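Local atomic coordinates of extracellular subtilisin-like serine proteinase (Vibrio sp. PA-44, PDB entry 1SH7), a protein that probably hydrolyses peptide bonds within proteins, as the calcium-binding catalytic domain of a cold-adapted, secreted subtilisin-family serine endopeptidase. Residues A[47-51]-A[86-91]; A[123-129]-A[149-154]; A[160-164]-A[192-196]; A[229-233]-A[269-273]. All blocks are in the same frame, centred on the assembly; numbering follows the deposited sequence.

Contact 1: A[47-51]-A[86-91]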
loop_
_atom_site.group_PDB
_atom_site.type_symbol
_atom_site.label_atom_id
_atom_site.label_comp_id
_atom_site.label_asym_id
_atom_site.label_seq_id
_atom_site.Cartn_x
_atom_site.Cartn_y
_atom_site.Cartn_z
ATOM N N PHE A 47 14.839 -1.270 7.563
ATOM C CA PHE A 47 15.044 -0.307 6.516
ATOM C C PHE A 47 16.500 -0.124 6.110
ATOM O O PHE A 47 16.748 0.378 5.027
ATOM C CB PHE A 47 14.372 1.038 6.833
ATOM C CG PHE A 47 12.896 0.913 7.159
ATOM C CD1 PHE A 47 12.011 0.349 6.250
ATOM C CD2 PHE A 47 12.402 1.338 8.392
ATOM C CE1 PHE A 47 10.645 0.191 6.564
ATOM C CE2 PHE A 47 11.052 1.179 8.712
ATOM C CZ PHE A 47 10.173 0.587 7.779
ATOM N N GLY A 48 17.451 -0.519 6.955
ATOM C CA GLY A 48 18.861 -0.360 6.633
ATOM C C GLY A 48 19.228 1.038 6.127
ATOM O O GLY A 48 19.941 1.174 5.120
ATOM N N GLY A 49 18.704 2.080 6.776
ATOM C CA GLY A 49 18.977 3.443 6.362
ATOM C C GLY A 49 18.184 4.041 5.210
ATOM O O GLY A 49 18.323 5.235 4.936
ATOM N N ARG A 50 17.313 3.260 4.571
ATOM C CA ARG A 50 16.509 3.733 3.433
ATOM C C ARG A 50 15.266 4.538 3.828
ATOM O O ARG A 50 14.583 5.095 2.969
ATOM C CB ARG A 50 16.084 2.548 2.555
ATOM C CG ARG A 50 17.208 1.946 1.721
ATOM C CD ARG A 50 16.929 0.545 1.124
ATOM N NE ARG A 50 16.588 -0.475 2.123
ATOM C CZ ARG A 50 15.347 -0.962 2.364
ATOM N NH1 ARG A 50 15.171 -1.906 3.291
ATOM N NH2 ARG A 50 14.305 -0.567 1.628
ATOM N N SER A 51 14.951 4.568 5.113
ATOM C CA SER A 51 13.888 5.441 5.611
ATOM C C SER A 51 14.382 6.787 6.193
ATOM O O SER A 51 15.326 6.822 7.001
ATOM C CB SER A 51 13.045 4.685 6.650
ATOM O OG SER A 51 11.884 5.431 6.989
ATOM N N ALA A 86 9.551 -4.555 -1.878
ATOM C CA ALA A 86 10.549 -3.836 -2.673
ATOM C C ALA A 86 11.690 -3.505 -1.722
ATOM O O ALA A 86 11.661 -2.468 -1.001
ATOM C CB ALA A 86 9.934 -2.593 -3.250
ATOM N N LYS A 87 12.669 -4.411 -1.697
ATOM C CA LYS A 87 13.634 -4.487 -0.603
ATOM C C LYS A 87 14.774 -3.447 -0.650
ATOM O O LYS A 87 15.556 -3.319 0.311
ATOM C CB LYS A 87 14.172 -5.923 -0.510
ATOM C CG LYS A 87 13.151 -6.908 0.041
ATOM C CD LYS A 87 13.553 -8.349 -0.269
ATOM C CE LYS A 87 12.510 -9.382 0.180
ATOM N NZ LYS A 87 11.800 -9.141 1.475
ATOM N N ASN A 88 14.827 -2.651 -1.725
ATOM C CA ASN A 88 15.725 -1.496 -1.788
ATOM C C ASN A 88 15.070 -0.184 -2.130
ATOM O O ASN A 88 15.717 0.737 -2.628
ATOM C CB ASN A 88 16.914 -1.796 -2.725
ATOM C CG ASN A 88 18.021 -2.476 -1.999
ATOM O OD1 ASN A 88 18.639 -1.869 -1.110
ATOM N ND2 ASN A 88 18.241 -3.767 -2.288
ATOM N N VAL A 89 13.781 -0.070 -1.816
ATOM C CA VAL A 89 13.041 1.161 -2.050
ATOM C C VAL A 89 13.434 2.212 -1.012
ATOM O O VAL A 89 13.910 1.890 0.071
ATOM C CB VAL A 89 11.496 0.891 -2.032
ATOM C CG1 VAL A 89 10.995 0.723 -0.638
ATOM C CG2 VAL A 89 10.728 1.962 -2.795
ATOM N N ASN A 90 13.284 3.475 -1.376
ATOM C CA ASN A 90 13.379 4.559 -0.420
ATOM C C ASN A 90 12.035 4.790 0.245
ATOM O O ASN A 90 10.982 4.734 -0.409
ATOM C CB ASN A 90 13.871 5.830 -1.120
ATOM C CG ASN A 90 15.236 5.649 -1.730
ATOM O OD1 ASN A 90 16.200 5.481 -0.999
ATOM N ND2 ASN A 90 15.325 5.643 -3.091
ATOM N N ILE A 91 12.061 5.061 1.552
ATOM C CA ILE A 91 10.853 5.307 2.327
ATOM C C ILE A 91 10.919 6.723 2.892
ATOM O O ILE A 91 11.966 7.098 3.435
ATOM C CB ILE A 91 10.750 4.282 3.495
ATOM C CG1 ILE A 91 10.609 2.824 2.966
ATOM C CG2 ILE A 91 9.641 4.674 4.441
ATOM C CD1 ILE A 91 9.209 2.484 2.367
#
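With its CG beside the backbone N and a bend at CG-CD (chi3 -57°), Arg50 curls its guanidinium back over the turn 86-89, where Val89 O accepts a hydrogen bond from it and Lys87 O lies over its face. This is the edge of the parallel sheet of the subtilisin fold, where the loop leading into strand 51-56 meets the start of strand 90-95. Arg50 NH2 donates to Val89 O over 2.9 Å, arriving in the carbonyl plane on a lone pair, although the acceptor lies 16° out of the guanidinium plane. The same nitrogen also bonds to Gly79 O. Lys87 O sits over the centre of one guanidinium face, 3.1 Å from Arg50 CZ, a polar contact without hydrogen-bond geometry. Arginine suits the place because one long, flat cation can meet several backbone oxygens of a turn.

Beyond it the sheet pairing begins: Ile91 N donates to Arg50 O at 2.9 Å, almost straight at 177°. Gly48 and Gly49 allow the positive phi angles of the type I' turn that delivers Arg50. On the buried side, Phe47 CD1 and Ile91 CG1 approach to 4.3 Å, apolar groups that also pack on Ala75 of helix 70-79. Ser51, the parallel bridge partner of Ile91, is small enough for its OG, bonded to Asn42 ND2, to come within 3.5 Å of Ile91 CG2.

Contact 2: A[123-129]-A[149-154]. With PMS (phenylmethanesulfonic acid), chain F.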
loop_
_atom_site.group_PDB
_atom_site.type_symbol
_atom_site.label_atom_id
_atom_site.label_comp_id
_atom_site.label_asym_id
_atom_site.label_seq_id
_atom_site.Cartn_x
_atom_site.Cartn_y
_atom_site.Cartn_z
ATOM N N SER A 123 7.893 7.922 -7.854
ATOM C CA SER A 123 7.272 7.980 -6.546
ATOM C C SER A 123 5.919 7.267 -6.518
ATOM O O SER A 123 5.196 7.285 -7.497
ATOM C CB SER A 123 7.053 9.442 -6.161
ATOM O OG SER A 123 8.269 10.145 -6.139
ATOM N N VAL A 124 5.595 6.673 -5.373
ATOM C CA VAL A 124 4.271 6.202 -5.059
ATOM C C VAL A 124 3.906 6.621 -3.631
ATOM O O VAL A 124 4.794 6.701 -2.745
ATOM C CB VAL A 124 4.169 4.689 -5.207
ATOM C CG1 VAL A 124 5.125 3.929 -4.237
ATOM C CG2 VAL A 124 2.758 4.237 -5.038
ATOM N N ALA A 125 2.621 6.891 -3.410
ATOM C CA ALA A 125 2.132 7.259 -2.082
ATOM C C ALA A 125 1.222 6.153 -1.538
ATOM O O ALA A 125 0.457 5.555 -2.301
ATOM C CB ALA A 125 1.360 8.534 -2.135
ATOM N N ASN A 126 1.311 5.919 -0.223
ATOM C CA ASN A 126 0.494 4.950 0.477
ATOM C C ASN A 126 -0.358 5.615 1.548
ATOM O O ASN A 126 0.181 6.228 2.461
ATOM C CB ASN A 126 1.368 3.879 1.148
ATOM C CG ASN A 126 0.550 2.739 1.715
ATOM O OD1 ASN A 126 0.016 2.835 2.811
ATOM N ND2 ASN A 126 0.460 1.656 0.972
ATOM N N MET A 127 -1.681 5.489 1.412
ATOM C CA MET A 127 -2.637 5.927 2.417
ATOM C C MET A 127 -3.420 4.748 3.016
ATOM O O MET A 127 -4.468 4.385 2.534
ATOM C CB MET A 127 -3.602 6.965 1.818
ATOM C CG MET A 127 -2.899 8.183 1.302
ATOM S SD MET A 127 -4.049 9.428 0.754
ATOM C CE MET A 127 -4.525 10.070 2.289
ATOM N N SER A 128 -2.886 4.149 4.068
ATOM C CA SER A 128 -3.525 3.065 4.773
ATOM C C SER A 128 -4.410 3.668 5.873
ATOM O O SER A 128 -4.174 3.482 7.044
ATOM C CB SER A 128 -2.469 2.133 5.355
ATOM O OG SER A 128 -2.050 1.178 4.398
ATOM N N LEU A 129 -5.444 4.381 5.469
ATOM C CA LEU A 129 -6.228 5.193 6.392
ATOM C C LEU A 129 -7.514 5.560 5.664
ATOM O O LEU A 129 -7.559 5.546 4.434
ATOM C CB LEU A 129 -5.406 6.424 6.872
ATOM C CG LEU A 129 -5.139 7.538 5.845
ATOM C CD1 LEU A 129 -6.341 8.489 5.783
ATOM C CD2 LEU A 129 -3.859 8.345 6.110
ATOM N N VAL A 149 1.794 11.494 -9.148
ATOM C CA VAL A 149 2.112 10.483 -8.147
ATOM C C VAL A 149 0.943 9.517 -7.943
ATOM O O VAL A 149 -0.166 9.960 -7.606
ATOM C CB VAL A 149 2.462 11.167 -6.804
ATOM C CG1 VAL A 149 2.598 10.143 -5.670
ATOM C CG2 VAL A 149 3.745 11.972 -6.965
ATOM N N SER A 150 1.184 8.217 -8.157
ATOM C CA SER A 150 0.149 7.199 -7.939
ATOM C C SER A 150 -0.155 7.057 -6.427
ATOM O O SER A 150 0.760 7.129 -5.608
ATOM C CB SER A 150 0.613 5.837 -8.477
ATOM O OG SER A 150 0.669 5.838 -9.893
ATOM N N PHE A 151 -1.430 6.857 -6.081
ATOM C CA PHE A 151 -1.856 6.739 -4.712
ATOM C C PHE A 151 -2.549 5.395 -4.492
ATOM O O PHE A 151 -3.550 5.099 -5.180
ATOM C CB PHE A 151 -2.816 7.881 -4.327
ATOM C CG PHE A 151 -2.123 9.114 -3.772
ATOM C CD1 PHE A 151 -1.295 9.873 -4.581
ATOM C CD2 PHE A 151 -2.288 9.479 -2.462
ATOM C CE1 PHE A 151 -0.622 10.957 -4.112
ATOM C CE2 PHE A 151 -1.653 10.573 -1.959
ATOM C CZ PHE A 151 -0.809 11.341 -2.787
ATOM N N MET A 152 -2.012 4.618 -3.545
ATOM C CA MET A 152 -2.603 3.364 -3.070
ATOM C C MET A 152 -3.417 3.656 -1.791
ATOM O O MET A 152 -2.909 4.268 -0.879
ATOM C CB MET A 152 -1.520 2.331 -2.792
ATOM C CG MET A 152 -0.419 2.218 -3.873
ATOM S SD MET A 152 -1.019 1.624 -5.419
ATOM C CE MET A 152 -1.033 3.101 -6.385
ATOM N N LEU A 153 -4.678 3.224 -1.753
ATOM C CA LEU A 153 -5.654 3.610 -0.723
ATOM C C LEU A 153 -6.304 2.376 -0.096
ATOM O O LEU A 153 -6.721 1.492 -0.822
ATOM C CB LEU A 153 -6.765 4.470 -1.366
ATOM C CG LEU A 153 -6.267 5.608 -2.259
ATOM C CD1 LEU A 153 -7.445 6.247 -3.013
ATOM C CD2 LEU A 153 -5.498 6.631 -1.474
ATOM N N ALA A 154 -6.403 2.306 1.244
ATOM C CA ALA A 154 -7.062 1.191 1.888
ATOM C C ALA A 154 -8.569 1.269 1.693
ATOM O O ALA A 154 -9.171 2.338 1.829
ATOM C CB ALA A 154 -6.725 1.151 3.331
HETATM C C PMS F . -6.224 1.298 9.322
HETATM S S PMS F . -6.536 0.534 7.676
HETATM C C1 PMS F . -7.334 0.926 10.285
HETATM C C2 PMS F . -7.113 -0.034 11.278
HETATM C C3 PMS F . -8.141 -0.377 12.157
HETATM C C4 PMS F . -9.388 0.239 12.051
HETATM C C5 PMS F . -9.608 1.199 11.063
HETATM C C6 PMS F . -8.580 1.542 10.187
HETATM O O2S PMS F . -7.902 1.488 6.980
HETATM O O1S PMS F . -6.962 -1.023 7.991
HETATM O O HOH W 1 3.556 6.906 -9.361
HETATM O O HOH W 2 -9.414 4.969 2.393
#
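Backbone hydrogen bonds join Ala125 and Met127 to residues 150-154, pairing two neighbouring parallel strands of the subtilisin sheet. The strands 123-127 and 150-154 belong to a beta-alpha-beta unit, with helix 135-146 between them. Ala125 gives its N-H to Ser150 O and receives Met152 N on its own O; Met127 N likewise donates to Met152 O, and Met127 O accepts from Ala154 N at 3.1 Å, the longest of the four. Water extends the pairing at both ends: one molecule spans Ser123 O and Ser150 N, another joins Leu129 O to Ala154 O.

Two contacts with the Phe151 ring lie on the face that also carries Ala125 and Met127. Ala125 CB stands 3.5 Å from the ring centroid, only 7° off its normal, a CH-pi contact that a methyl group is small enough to make. With CG beside the backbone N (chi1 -60°) and chi2 extended (-175°), Met127 carries SD to the ring edge, 3.7 Å from Phe151 CD2, in a Met-aromatic contact.

Apolar packing is found on both faces. Met127 lies alongside Leu153; on the other face the side chains of Val124 and Met152 cross at about a right angle, Val124 CG2 3.9 Å from Met152 CG. At their C-terminal ends the strands reach the ligand pocket: Ser128 OG bonds to Ser220 O, and Ala154 CB lies 3.8 Å from O2S of the bound phenylmethanesulfonic acid.

Contact 3: A[160-164]-A[192-196]. With CA (calcium ion), chain C.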
loop_
_atom_site.group_PDB
_atom_site.type_symbol
_atom_site.label_atom_id
_atom_site.label_comp_id
_atom_site.label_asym_id
_atom_site.label_seq_id
_atom_site.Cartn_x
_atom_site.Cartn_y
_atom_site.Cartn_z
ATOM N N ALA A 160 -18.171 -3.369 4.396
ATOM C CA ALA A 160 -19.095 -2.431 3.774
ATOM C C ALA A 160 -18.627 -1.983 2.396
ATOM O O ALA A 160 -17.508 -2.339 1.956
ATOM C CB ALA A 160 -19.286 -1.208 4.682
ATOM N N ASP A 161 -19.473 -1.203 1.718
ATOM C CA ASP A 161 -19.144 -0.654 0.419
ATOM C C ASP A 161 -18.055 0.405 0.579
ATOM O O ASP A 161 -18.278 1.430 1.229
ATOM C CB ASP A 161 -20.389 -0.025 -0.232
ATOM C CG ASP A 161 -20.214 0.245 -1.705
ATOM O OD1 ASP A 161 -19.111 0.629 -2.129
ATOM O OD2 ASP A 161 -21.137 0.093 -2.551
ATOM N N ALA A 162 -16.905 0.174 -0.040
ATOM C CA ALA A 162 -15.796 1.121 0.038
ATOM C C ALA A 162 -16.117 2.501 -0.531
ATOM O O ALA A 162 -15.457 3.488 -0.187
ATOM C CB ALA A 162 -14.589 0.566 -0.621
ATOM N N CYS A 163 -17.134 2.585 -1.401
ATOM C CA CYS A 163 -17.516 3.869 -1.996
ATOM C C CYS A 163 -18.016 4.895 -0.978
ATOM O O CYS A 163 -18.085 6.059 -1.293
ATOM C CB CYS A 163 -18.558 3.678 -3.125
ATOM S SG CYS A 163 -17.957 2.724 -4.539
ATOM N N ASN A 164 -18.310 4.469 0.245
ATOM C CA ASN A 164 -18.779 5.379 1.309
ATOM C C ASN A 164 -17.663 5.840 2.247
ATOM O O ASN A 164 -17.929 6.391 3.295
ATOM C CB ASN A 164 -19.905 4.687 2.085
ATOM C CG ASN A 164 -21.109 4.403 1.198
ATOM O OD1 ASN A 164 -21.383 5.160 0.261
ATOM N ND2 ASN A 164 -21.804 3.299 1.455
ATOM N N GLY A 192 -16.888 -3.969 -3.173
ATOM C CA GLY A 192 -17.659 -3.171 -4.123
ATOM C C GLY A 192 -16.960 -2.574 -5.333
ATOM O O GLY A 192 -15.761 -2.784 -5.610
ATOM N N SER A 193 -17.738 -1.771 -6.050
ATOM C CA SER A 193 -17.294 -1.144 -7.295
ATOM C C SER A 193 -16.100 -0.184 -7.163
ATOM O O SER A 193 -15.452 0.081 -8.159
ATOM C CB SER A 193 -18.457 -0.366 -7.915
ATOM O OG SER A 193 -18.831 0.701 -7.077
ATOM N N CYS A 194 -15.838 0.371 -5.970
ATOM C CA CYS A 194 -14.707 1.305 -5.796
ATOM C C CYS A 194 -13.377 0.620 -5.478
ATOM O O CYS A 194 -12.354 1.272 -5.445
ATOM C CB CYS A 194 -15.005 2.291 -4.695
ATOM S SG CYS A 194 -16.216 3.505 -5.167
ATOM N N VAL A 195 -13.412 -0.674 -5.203
ATOM C CA VAL A 195 -12.218 -1.465 -4.887
ATOM C C VAL A 195 -11.601 -1.943 -6.213
ATOM O O VAL A 195 -12.272 -2.594 -6.990
ATOM C CB VAL A 195 -12.580 -2.717 -4.041
ATOM C CG1 VAL A 195 -11.377 -3.624 -3.843
ATOM C CG2 VAL A 195 -13.223 -2.315 -2.713
ATOM N N ASP A 196 -10.331 -1.626 -6.453
ATOM C CA ASP A 196 -9.673 -1.941 -7.711
ATOM C C ASP A 196 -9.092 -3.341 -7.747
ATOM O O ASP A 196 -9.066 -3.951 -8.797
ATOM C CB ASP A 196 -8.536 -0.967 -7.983
ATOM C CG ASP A 196 -9.020 0.458 -8.218
ATOM O OD1 ASP A 196 -9.459 0.779 -9.342
ATOM O OD2 ASP A 196 -8.985 1.322 -7.350
HETATM CA CA CA C . -9.705 3.134 -8.686
HETATM O O HOH W 3 -16.807 -0.227 -3.357
HETATM O O HOH W 4 -20.305 -1.470 -4.886
HETATM O O HOH W 5 -11.721 2.014 -8.086
HETATM O O HOH W 6 -8.256 3.171 -10.514
HETATM O O HOH W 7 -10.456 4.022 -6.521
HETATM O O HOH W 8 -11.284 3.240 -10.675
#
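The flat carboxylate of Asp161 faces the turn 192-195 through two waters, one at each oxygen. One water donates to Asp161 OD1 and accepts from Cys194 N; the other donates to Asp161 OD2 and accepts from Ser193 N, so Asp161 reaches the turn through water. Asp161 OD1 is also reached on its anti side by Cys163 N, at 2.9 Å and 29° out of the carboxylate plane. That bond forms an Asx turn, which, with the two waters, helps to orient the carboxylate; aspartate suits it because its short arm reaches back to the backbone two residues on. Gly192, with its positive phi, leaves no side chain where Asp161 OD1 sits.

The covalent link is the disulfide from Cys163 SG to Cys194 SG, 2.0 Å long, with a chi3 of 109°. Both sulfurs stand beside their own backbone N, and Ser193 OG comes to 3.4 Å from Cys163 SG. Next to the bridge, Ala162 CB packs 3.8 Å from Val195 CG2, a small residue that leaves room for the branched valine.

The second flat group, the carboxylate of Asp196, grips the calcium with both oxygens, OD2 being 2.4 Å from the ion. Four waters coordinate it too, one of them also donating to Cys194 O, and Pro171 O and Gly173 O complete the site. The disulfide thus joins the loop after strand 150-154 to the loop between strands 174-179 and 197-200, where the calcium ties Asp196 to the residues entering strand 174-179.

Contact 4: A[229-233]-A[269-273]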
loop_
_atom_site.group_PDB
_atom_site.type_symbol
_atom_site.label_atom_id
_atom_site.label_comp_id
_atom_site.label_asym_id
_atom_site.label_seq_id
_atom_site.Cartn_x
_atom_site.Cartn_y
_atom_site.Cartn_z
ATOM N N VAL A 229 4.537 -3.210 -4.883
ATOM C CA VAL A 229 4.570 -3.671 -6.265
ATOM C C VAL A 229 4.612 -2.484 -7.268
ATOM O O VAL A 229 5.329 -2.538 -8.275
ATOM C CB VAL A 229 3.387 -4.625 -6.549
ATOM C CG1 VAL A 229 3.248 -4.892 -8.037
ATOM C CG2 VAL A 229 3.577 -5.952 -5.804
ATOM N N ALA A 230 3.848 -1.436 -7.005
ATOM C CA ALA A 230 3.995 -0.166 -7.719
ATOM C C ALA A 230 5.469 0.286 -7.760
ATOM O O ALA A 230 5.930 0.710 -8.789
ATOM C CB ALA A 230 3.126 0.917 -7.066
ATOM N N ALA A 231 6.216 0.121 -6.666
ATOM C CA ALA A 231 7.635 0.527 -6.619
ATOM C C ALA A 231 8.478 -0.373 -7.532
ATOM O O ALA A 231 9.380 0.085 -8.238
ATOM C CB ALA A 231 8.164 0.479 -5.201
ATOM N N LEU A 232 8.122 -1.646 -7.579
ATOM C CA LEU A 232 8.758 -2.592 -8.493
ATOM C C LEU A 232 8.487 -2.193 -9.945
ATOM O O LEU A 232 9.390 -2.198 -10.773
ATOM C CB LEU A 232 8.272 -4.029 -8.262
ATOM C CG LEU A 232 8.446 -4.690 -6.886
ATOM C CD1 LEU A 232 7.858 -6.077 -6.852
ATOM C CD2 LEU A 232 9.898 -4.743 -6.456
ATOM N N TYR A 233 7.244 -1.858 -10.253
ATOM C CA TYR A 233 6.866 -1.454 -11.596
ATOM C C TYR A 233 7.538 -0.133 -11.998
ATOM O O TYR A 233 7.877 0.065 -13.195
ATOM C CB TYR A 233 5.343 -1.268 -11.722
ATOM C CG TYR A 233 4.471 -2.521 -11.656
ATOM C CD1 TYR A 233 4.992 -3.764 -11.326
ATOM C CD2 TYR A 233 3.086 -2.431 -11.870
ATOM C CE1 TYR A 233 4.170 -4.905 -11.260
ATOM C CE2 TYR A 233 2.255 -3.572 -11.790
ATOM C CZ TYR A 233 2.814 -4.794 -11.493
ATOM O OH TYR A 233 1.994 -5.917 -11.393
ATOM N N LEU A 269 -3.435 -9.098 -6.402
ATOM C CA LEU A 269 -2.108 -8.522 -6.681
ATOM C C LEU A 269 -1.108 -9.552 -7.118
ATOM O O LEU A 269 -1.019 -10.631 -6.534
ATOM C CB LEU A 269 -1.586 -7.878 -5.410
ATOM C CG LEU A 269 -0.679 -6.653 -5.344
ATOM C CD1 LEU A 269 0.365 -6.744 -4.263
ATOM C CD2 LEU A 269 -0.157 -6.054 -6.637
ATOM N N TYR A 270 -0.342 -9.193 -8.151
ATOM C CA TYR A 270 0.722 -9.991 -8.717
ATOM C C TYR A 270 1.903 -9.067 -8.974
ATOM O O TYR A 270 1.742 -8.002 -9.540
ATOM C CB TYR A 270 0.251 -10.648 -10.016
ATOM C CG TYR A 270 1.218 -11.577 -10.696
ATOM C CD1 TYR A 270 1.471 -12.857 -10.200
ATOM C CD2 TYR A 270 1.841 -11.202 -11.898
ATOM C CE1 TYR A 270 2.326 -13.739 -10.882
ATOM C CE2 TYR A 270 2.683 -12.061 -12.560
ATOM C CZ TYR A 270 2.925 -13.347 -12.045
ATOM O OH TYR A 270 3.766 -14.200 -12.728
ATOM N N SER A 271 3.085 -9.500 -8.557
ATOM C CA SER A 271 4.231 -8.610 -8.406
ATOM C C SER A 271 5.175 -8.614 -9.618
ATOM O O SER A 271 6.081 -7.783 -9.682
ATOM C CB SER A 271 5.035 -9.030 -7.180
ATOM O OG SER A 271 5.637 -10.314 -7.365
ATOM N N LEU A 272 4.960 -9.564 -10.526
ATOM C CA LEU A 272 5.892 -9.877 -11.594
ATOM C C LEU A 272 5.438 -9.323 -12.939
ATOM O O LEU A 272 4.260 -9.043 -13.135
ATOM C CB LEU A 272 6.066 -11.394 -11.688
ATOM C CG LEU A 272 6.542 -12.135 -10.429
ATOM C CD1 LEU A 272 6.692 -13.660 -10.685
ATOM C CD2 LEU A 272 7.862 -11.516 -9.968
ATOM N N ALA A 273 6.376 -9.199 -13.873
ATOM C CA ALA A 273 6.126 -8.489 -15.120
ATOM C C ALA A 273 5.560 -9.384 -16.221
ATOM O O ALA A 273 6.222 -9.594 -17.239
ATOM C CB ALA A 273 7.427 -7.813 -15.612
#
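One hydrogen bond crosses between these segments, from Tyr233 OH to Tyr270 O, 2.8 Å long and with a C=O...donor angle of 161°. Tyrosine fits because its long, rigid ring carries the hydroxyl across to that carbonyl. Ser271 O lies near the plane of the same ring, at its edge, 3.8 Å from Tyr233 CE1. Elsewhere the ring makes a cation-pi contact with Arg252, and Ser271 OG makes a weak hydrogen bond to Ile11 O.

Apolar packing is made by Val229 and Leu232 of the helix. The segment 229-233 belongs to helix 219-236, the long buried helix of the subtilisin fold whose N-terminal end carries Ser220, the predicted nucleophile of the charge relay. Against it runs the backbone of 269-273, which follows strand 267-268. Val229 and Leu269 reach toward each other tip to tip, and Val229 CG2 is 3.6 Å from Leu269 CD1. With CG2 beside the backbone N (chi1 169° for CG1), Val229 also sets that methyl 3.7 Å from Ser271 CB. The branching at CB suits valine here, since CB and CG2 together meet Leu269 while CG2 also serves Ser271. Leu232 CD1 lies 4.1 Å from Ser271 CB.

Read from the N terminus, the four contacts come in series, none nested in another and none crossing. Contact 1 closes the loop of residues between 51 and 86 at the sheet edge, joining strands 51-56 and 90-95. Contact 2 closes the crossover holding helix 135-146 by pairing two strands of the same sheet, and contact 3 then ties the loops that flank strand 174-179, on the far side of the chain's centre from contact 1. Contact 4 fastens the late segment 269-273 to helix 219-236. That helix meets contacts 1 and 2 but not contact 3: Val89 packs on Ala231, linking contacts 1 and 4, and Val124 packs on Ala230, linking contacts 2 and 4.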